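Local coordinates for protein AAA ATPase, central region (PDB 2QW6) that probably hydrolyses ATP as a MgsA-like AAA+ ATPase, of which this fragment is the helical C-terminal domain, at residues D16-F21 with A38-A43; A32-L37 with D93-L98. One frame throughout, in Å; residues are numbered along the deposited sequence.

Contact 1: residues D16-F21 with A38-A43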
loop_
_atom_site.group_PDB
_atom_site.type_symbol
_atom_site.label_atom_id
_atom_site.label_comp_id
_atom_site.label_asym_id
_atom_site.label_seq_id
_atom_site.Cartn_x
_atom_site.Cartn_y
_atom_site.Cartn_z
ATOM N N ASP D 16 12.330 -0.109 -29.037
ATOM C CA ASP D 16 11.029 0.522 -28.878
ATOM C C ASP D 16 11.168 1.536 -27.743
ATOM O O ASP D 16 12.132 1.496 -26.999
ATOM C CB ASP D 16 9.911 -0.507 -28.589
ATOM C CG ASP D 16 10.259 -1.466 -27.454
ATOM O OD1 ASP D 16 10.308 -1.056 -26.272
ATOM O OD2 ASP D 16 10.483 -2.653 -27.744
ATOM N N VAL D 17 10.221 2.447 -27.611
ATOM C CA VAL D 17 10.343 3.448 -26.549
ATOM C C VAL D 17 10.257 2.908 -25.110
ATOM O O VAL D 17 11.082 3.300 -24.285
ATOM C CB VAL D 17 9.555 4.777 -26.835
ATOM C CG1 VAL D 17 8.678 4.670 -28.052
ATOM C CG2 VAL D 17 8.805 5.292 -25.623
ATOM N N ILE D 18 9.361 1.948 -24.837
ATOM C CA ILE D 18 9.182 1.399 -23.490
ATOM C C ILE D 18 10.467 0.688 -22.976
ATOM O O ILE D 18 10.842 0.813 -21.798
ATOM C CB ILE D 18 7.841 0.540 -23.338
ATOM C CG1 ILE D 18 7.525 0.239 -21.874
ATOM C CG2 ILE D 18 7.895 -0.791 -24.081
ATOM C CD1 ILE D 18 6.682 1.315 -21.173
ATOM N N SER D 19 11.183 -0.012 -23.848
ATOM C CA SER D 19 12.491 -0.541 -23.426
ATOM C C SER D 19 13.540 0.552 -23.221
ATOM O O SER D 19 14.357 0.454 -22.310
ATOM C CB SER D 19 13.013 -1.560 -24.417
ATOM O OG SER D 19 12.016 -2.546 -24.622
ATOM N N ALA D 20 13.514 1.592 -24.058
ATOM C CA ALA D 20 14.476 2.688 -23.948
ATOM C C ALA D 20 14.179 3.467 -22.652
ATOM O O ALA D 20 15.103 3.866 -21.920
ATOM C CB ALA D 20 14.388 3.583 -25.173
ATOM N N PHE D 21 12.884 3.650 -22.366
ATOM C CA PHE D 21 12.399 4.186 -21.076
ATOM C C PHE D 21 12.974 3.388 -19.887
ATOM O O PHE D 21 13.585 3.965 -18.977
ATOM C CB PHE D 21 10.872 4.147 -21.089
ATOM C CG PHE D 21 10.209 4.544 -19.793
ATOM C CD1 PHE D 21 10.302 5.842 -19.293
ATOM C CD2 PHE D 21 9.406 3.634 -19.119
ATOM C CE1 PHE D 21 9.628 6.212 -18.127
ATOM C CE2 PHE D 21 8.712 4.002 -17.930
ATOM C CZ PHE D 21 8.817 5.278 -17.447
ATOM N N ALA D 38 6.606 11.117 -21.103
ATOM C CA ALA D 38 5.682 12.058 -21.722
ATOM C C ALA D 38 5.164 11.532 -23.046
ATOM O O ALA D 38 3.977 11.653 -23.345
ATOM C CB ALA D 38 6.349 13.400 -21.921
ATOM N N ARG D 39 6.033 10.910 -23.815
ATOM C CA ARG D 39 5.624 10.273 -25.071
ATOM C C ARG D 39 4.712 9.069 -24.851
ATOM O O ARG D 39 3.805 8.811 -25.673
ATOM C CB ARG D 39 6.849 9.847 -25.911
ATOM C CG ARG D 39 7.630 11.063 -26.445
ATOM C CD ARG D 39 8.987 10.673 -26.975
ATOM N NE ARG D 39 8.856 9.862 -28.170
ATOM C CZ ARG D 39 9.840 9.148 -28.710
ATOM N NH1 ARG D 39 11.050 9.143 -28.156
ATOM N NH2 ARG D 39 9.613 8.436 -29.815
ATOM N N LEU D 40 4.969 8.314 -23.785
ATOM C CA LEU D 40 4.197 7.115 -23.507
ATOM C C LEU D 40 2.815 7.485 -22.985
ATOM O O LEU D 40 1.817 6.812 -23.290
ATOM C CB LEU D 40 4.925 6.216 -22.501
ATOM C CG LEU D 40 6.174 5.494 -23.044
ATOM C CD1 LEU D 40 7.062 5.004 -21.920
ATOM C CD2 LEU D 40 5.791 4.370 -24.081
ATOM N N VAL D 41 2.795 8.543 -22.186
ATOM C CA VAL D 41 1.592 9.149 -21.666
ATOM C C VAL D 41 0.711 9.691 -22.831
ATOM O O VAL D 41 -0.483 9.391 -22.895
ATOM C CB VAL D 41 1.960 10.249 -20.623
ATOM C CG1 VAL D 41 0.930 11.299 -20.561
ATOM C CG2 VAL D 41 2.206 9.622 -19.253
ATOM N N GLU D 42 1.318 10.434 -23.757
ATOM C CA GLU D 42 0.625 10.904 -24.953
ATOM C C GLU D 42 0.065 9.731 -25.787
ATOM O O GLU D 42 -1.107 9.745 -26.154
ATOM C CB GLU D 42 1.542 11.824 -25.779
ATOM C CG GLU D 42 1.036 12.189 -27.196
ATOM C CD GLU D 42 0.060 13.384 -27.223
ATOM O OE1 GLU D 42 -0.328 13.874 -26.123
ATOM O OE2 GLU D 42 -0.322 13.828 -28.347
ATOM N N ALA D 43 0.877 8.722 -26.088
ATOM C CA ALA D 43 0.397 7.546 -26.809
ATOM C C ALA D 43 -0.754 6.827 -26.053
ATOM O O ALA D 43 -1.718 6.373 -26.666
ATOM C CB ALA D 43 1.517 6.618 -27.090
#

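Contact 2: residues A32-L37 with D93-L98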
loop_
_atom_site.group_PDB
_atom_site.type_symbol
_atom_site.label_atom_id
_atom_site.label_comp_id
_atom_site.label_asym_id
_atom_site.label_seq_id
_atom_site.Cartn_x
_atom_site.Cartn_y
_atom_site.Cartn_z
ATOM N N ALA D 32 16.007 11.850 -19.670
ATOM C CA ALA D 32 15.624 10.869 -20.687
ATOM C C ALA D 32 14.360 10.120 -20.296
ATOM O O ALA D 32 13.504 9.921 -21.131
ATOM C CB ALA D 32 16.746 9.867 -20.966
ATOM N N ALA D 33 14.258 9.709 -19.034
ATOM C CA ALA D 33 13.128 8.891 -18.583
ATOM C C ALA D 33 11.844 9.685 -18.674
ATOM O O ALA D 33 10.852 9.159 -19.120
ATOM C CB ALA D 33 13.345 8.399 -17.178
ATOM N N LEU D 34 11.890 10.961 -18.271
ATOM C CA LEU D 34 10.751 11.863 -18.388
ATOM C C LEU D 34 10.465 12.266 -19.810
ATOM O O LEU D 34 9.312 12.496 -20.139
ATOM C CB LEU D 34 10.935 13.120 -17.542
ATOM C CG LEU D 34 11.028 12.951 -16.023
ATOM C CD1 LEU D 34 11.518 14.276 -15.350
ATOM C CD2 LEU D 34 9.669 12.485 -15.449
ATOM N N HIS D 35 11.496 12.360 -20.653
ATOM C CA HIS D 35 11.288 12.527 -22.102
ATOM C C HIS D 35 10.391 11.419 -22.622
ATOM O O HIS D 35 9.397 11.697 -23.248
ATOM C CB HIS D 35 12.621 12.519 -22.887
ATOM C CG HIS D 35 12.449 12.321 -24.368
ATOM N ND1 HIS D 35 12.057 13.338 -25.216
ATOM C CD2 HIS D 35 12.599 11.224 -25.141
ATOM C CE1 HIS D 35 11.961 12.870 -26.447
ATOM N NE2 HIS D 35 12.304 11.594 -26.434
ATOM N N TYR D 36 10.765 10.173 -22.330
ATOM C CA TYR D 36 10.056 8.970 -22.762
ATOM C C TYR D 36 8.679 8.807 -22.140
ATOM O O TYR D 36 7.728 8.452 -22.842
ATOM C CB TYR D 36 10.894 7.722 -22.449
ATOM C CG TYR D 36 12.062 7.515 -23.389
ATOM C CD1 TYR D 36 11.845 7.320 -24.757
ATOM C CD2 TYR D 36 13.383 7.477 -22.911
ATOM C CE1 TYR D 36 12.907 7.120 -25.632
ATOM C CE2 TYR D 36 14.477 7.266 -23.794
ATOM C CZ TYR D 36 14.217 7.104 -25.138
ATOM O OH TYR D 36 15.243 6.884 -26.018
ATOM N N LEU D 37 8.572 9.060 -20.834
ATOM C CA LEU D 37 7.287 8.965 -20.152
ATOM C C LEU D 37 6.249 9.853 -20.836
ATOM O O LEU D 37 5.154 9.379 -21.142
ATOM C CB LEU D 37 7.392 9.338 -18.656
ATOM C CG LEU D 37 6.071 9.382 -17.886
ATOM C CD1 LEU D 37 5.499 7.975 -17.674
ATOM C CD2 LEU D 37 6.292 10.069 -16.556
ATOM N N ASP D 93 6.336 11.213 -10.728
ATOM C CA ASP D 93 6.986 11.201 -9.428
ATOM C C ASP D 93 7.785 9.943 -9.265
ATOM O O ASP D 93 8.899 10.001 -8.752
ATOM C CB ASP D 93 6.055 11.362 -8.223
ATOM C CG ASP D 93 6.839 11.323 -6.885
ATOM O OD1 ASP D 93 7.924 11.969 -6.828
ATOM O OD2 ASP D 93 6.433 10.637 -5.904
ATOM N N VAL D 94 7.236 8.816 -9.710
ATOM C CA VAL D 94 7.899 7.536 -9.485
ATOM C C VAL D 94 9.086 7.332 -10.397
ATOM O O VAL D 94 10.114 6.830 -9.938
ATOM C CB VAL D 94 6.952 6.331 -9.581
ATOM C CG1 VAL D 94 7.681 5.043 -9.177
ATOM C CG2 VAL D 94 5.853 6.521 -8.631
ATOM N N VAL D 95 8.956 7.709 -11.674
ATOM C CA VAL D 95 10.114 7.633 -12.557
ATOM C C VAL D 95 11.272 8.388 -11.916
ATOM O O VAL D 95 12.384 7.872 -11.881
ATOM C CB VAL D 95 9.861 8.054 -14.042
ATOM C CG1 VAL D 95 8.847 9.080 -14.163
ATOM C CG2 VAL D 95 11.124 8.562 -14.672
ATOM N N VAL D 96 11.007 9.570 -11.353
ATOM C CA VAL D 96 12.095 10.314 -10.686
ATOM C C VAL D 96 12.611 9.547 -9.478
ATOM O O VAL D 96 13.821 9.350 -9.321
ATOM C CB VAL D 96 11.713 11.759 -10.268
ATOM C CG1 VAL D 96 12.823 12.373 -9.414
ATOM C CG2 VAL D 96 11.421 12.617 -11.473
ATOM N N ASP D 97 11.689 9.096 -8.640
ATOM C CA ASP D 97 12.047 8.330 -7.441
ATOM C C ASP D 97 12.945 7.154 -7.816
ATOM O O ASP D 97 13.988 6.949 -7.202
ATOM C CB ASP D 97 10.774 7.908 -6.690
ATOM C CG ASP D 97 11.051 7.085 -5.409
ATOM O OD1 ASP D 97 12.159 7.190 -4.811
ATOM O OD2 ASP D 97 10.109 6.332 -4.991
ATOM N N LEU D 98 12.577 6.421 -8.861
ATOM C CA LEU D 98 13.347 5.261 -9.282
ATOM C C LEU D 98 14.686 5.630 -9.908
ATOM O O LEU D 98 15.661 4.871 -9.782
ATOM C CB LEU D 98 12.540 4.377 -10.248
ATOM C CG LEU D 98 11.241 3.657 -9.804
ATOM C CD1 LEU D 98 10.643 2.913 -10.970
ATOM C CD2 LEU D 98 11.472 2.684 -8.651
#

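Contact 1: residues D16-F21 with A38-A43
Leu40 carries its CG anti to the carbonyl carbon (chi1 -72°), and this carries the branched end of Leu40 across to Val17, Ile18 and Phe21. Phe21 has CG anti to the backbone N (chi1 175°), which sends its ring toward 38-43, and chi2 then presents one face to Leu40 CD1. The motif is an antiparallel alpha-alpha hairpin: helix 17-26 turns back into helix 30-43 after a short connection. In the 16-21 and 38-43 segments the helix axes approach to 10.7 Å and run 145° apart, so the packing is fairly splayed.

Leu40 is the centre of the contact, and its two methyls have separate tasks. Leu40 CD2 meets Val17 CG2 tip to tip at 3.5 Å. Leu40 CD1 lies over the Phe21 ring, displaced toward the rim and 4.1 Å from the ring centroid, a CH-pi contact. Leu40 CD1 also touches Ile18 CD1 at 3.8 Å, where the Ile18 side chain passes nearly at right angles to that of Leu40. The CB of Ile18 points along the side of the contact, but its end swings in. Leu40 also packs on Ile49 of helix 46-59, and Phe21 reaches Leu53 of that helix.

At the edge of the contact, Val17 CG1 sits over one face of the Arg39 guanidinium, 4.3 Å from Arg39 NH2. This is a loose contact. The guanidinium has a second partner, since its NH1 is hydrogen-bonded to His35.

Asp16 N-caps helix 17-26 at its start. Asp16 OD1 takes two hydrogen bonds from one residue: Ser19 N gives one at 2.8 Å, nearly in line with the carboxylate C-O bond, and Ser19 OG gives the other to Asp16 OD1 at 2.8 Å, on the syn side and somewhat out of the carboxylate plane.

Contact 2: residues A32-L37 with D93-L98
Val95 is the bump of this contact. Its two methyls project from helix 88-100 into a shallow hollow on helix 30-43, formed by Ala33, Leu34 and Leu37. Ala33 is the low floor at one end. Ala33 CB lies 3.4 Å from Val95 CG2, tighter than a usual van der Waals contact. The other methyl, Val95 CG1, fits between the two leucines. Val95 CG1 is 3.6 Å from Leu37 CD2. Leu34 CD2 lies 3.7 Å from the same Val95 CG1. Both leucine side chains slant across the valine. Val95 CG2 is turned roughly anti to the backbone N, with chi1 (32°) off the staggered position, and this splits the methyls between alanine and leucines.

Leu34 also reaches past the bump. Leu34 CD1 comes within 4.2 Å of Val96 CG2 at the margin of the patch. Leu37 extends the packing to Leu91 and Ala92, and Ala33 touches Cys99. Asp93 points away from helix 30-43 and packs on Tyr58 of a neighbouring subunit.

The segments' helix axes approach to 9.9 Å at 154°. They pack as roughly antiparallel helices, part of the buried core of this all-helical domain, consistent with the C-terminal domain of MgsA-type AAA+ ATPases.

How the contacts relate
Both contacts use helix 30-43. Contact 1 joins its C-terminal part to helix 17-26, and contact 2 joins the preceding turns to helix 88-100. The centres of the two contacts are about 10 Å apart. Contact 2 is buried near the middle of the chain, whereas contact 1 lies nearer the surface. Tyr36 and Phe21 connect them. Phe21 CD1 is 3.7 Å from Tyr36 CB, and Phe21 CE1 is 3.3 Å from Ala33 O. Tyr36 also packs on Val17, with Val17 CG2 3.8 Å from Tyr36 CD1. Leu37 and Leu40 both touch Ile49, so helix 46-59 borders both contacts. The two belong to one helical core within a C-terminal fragment.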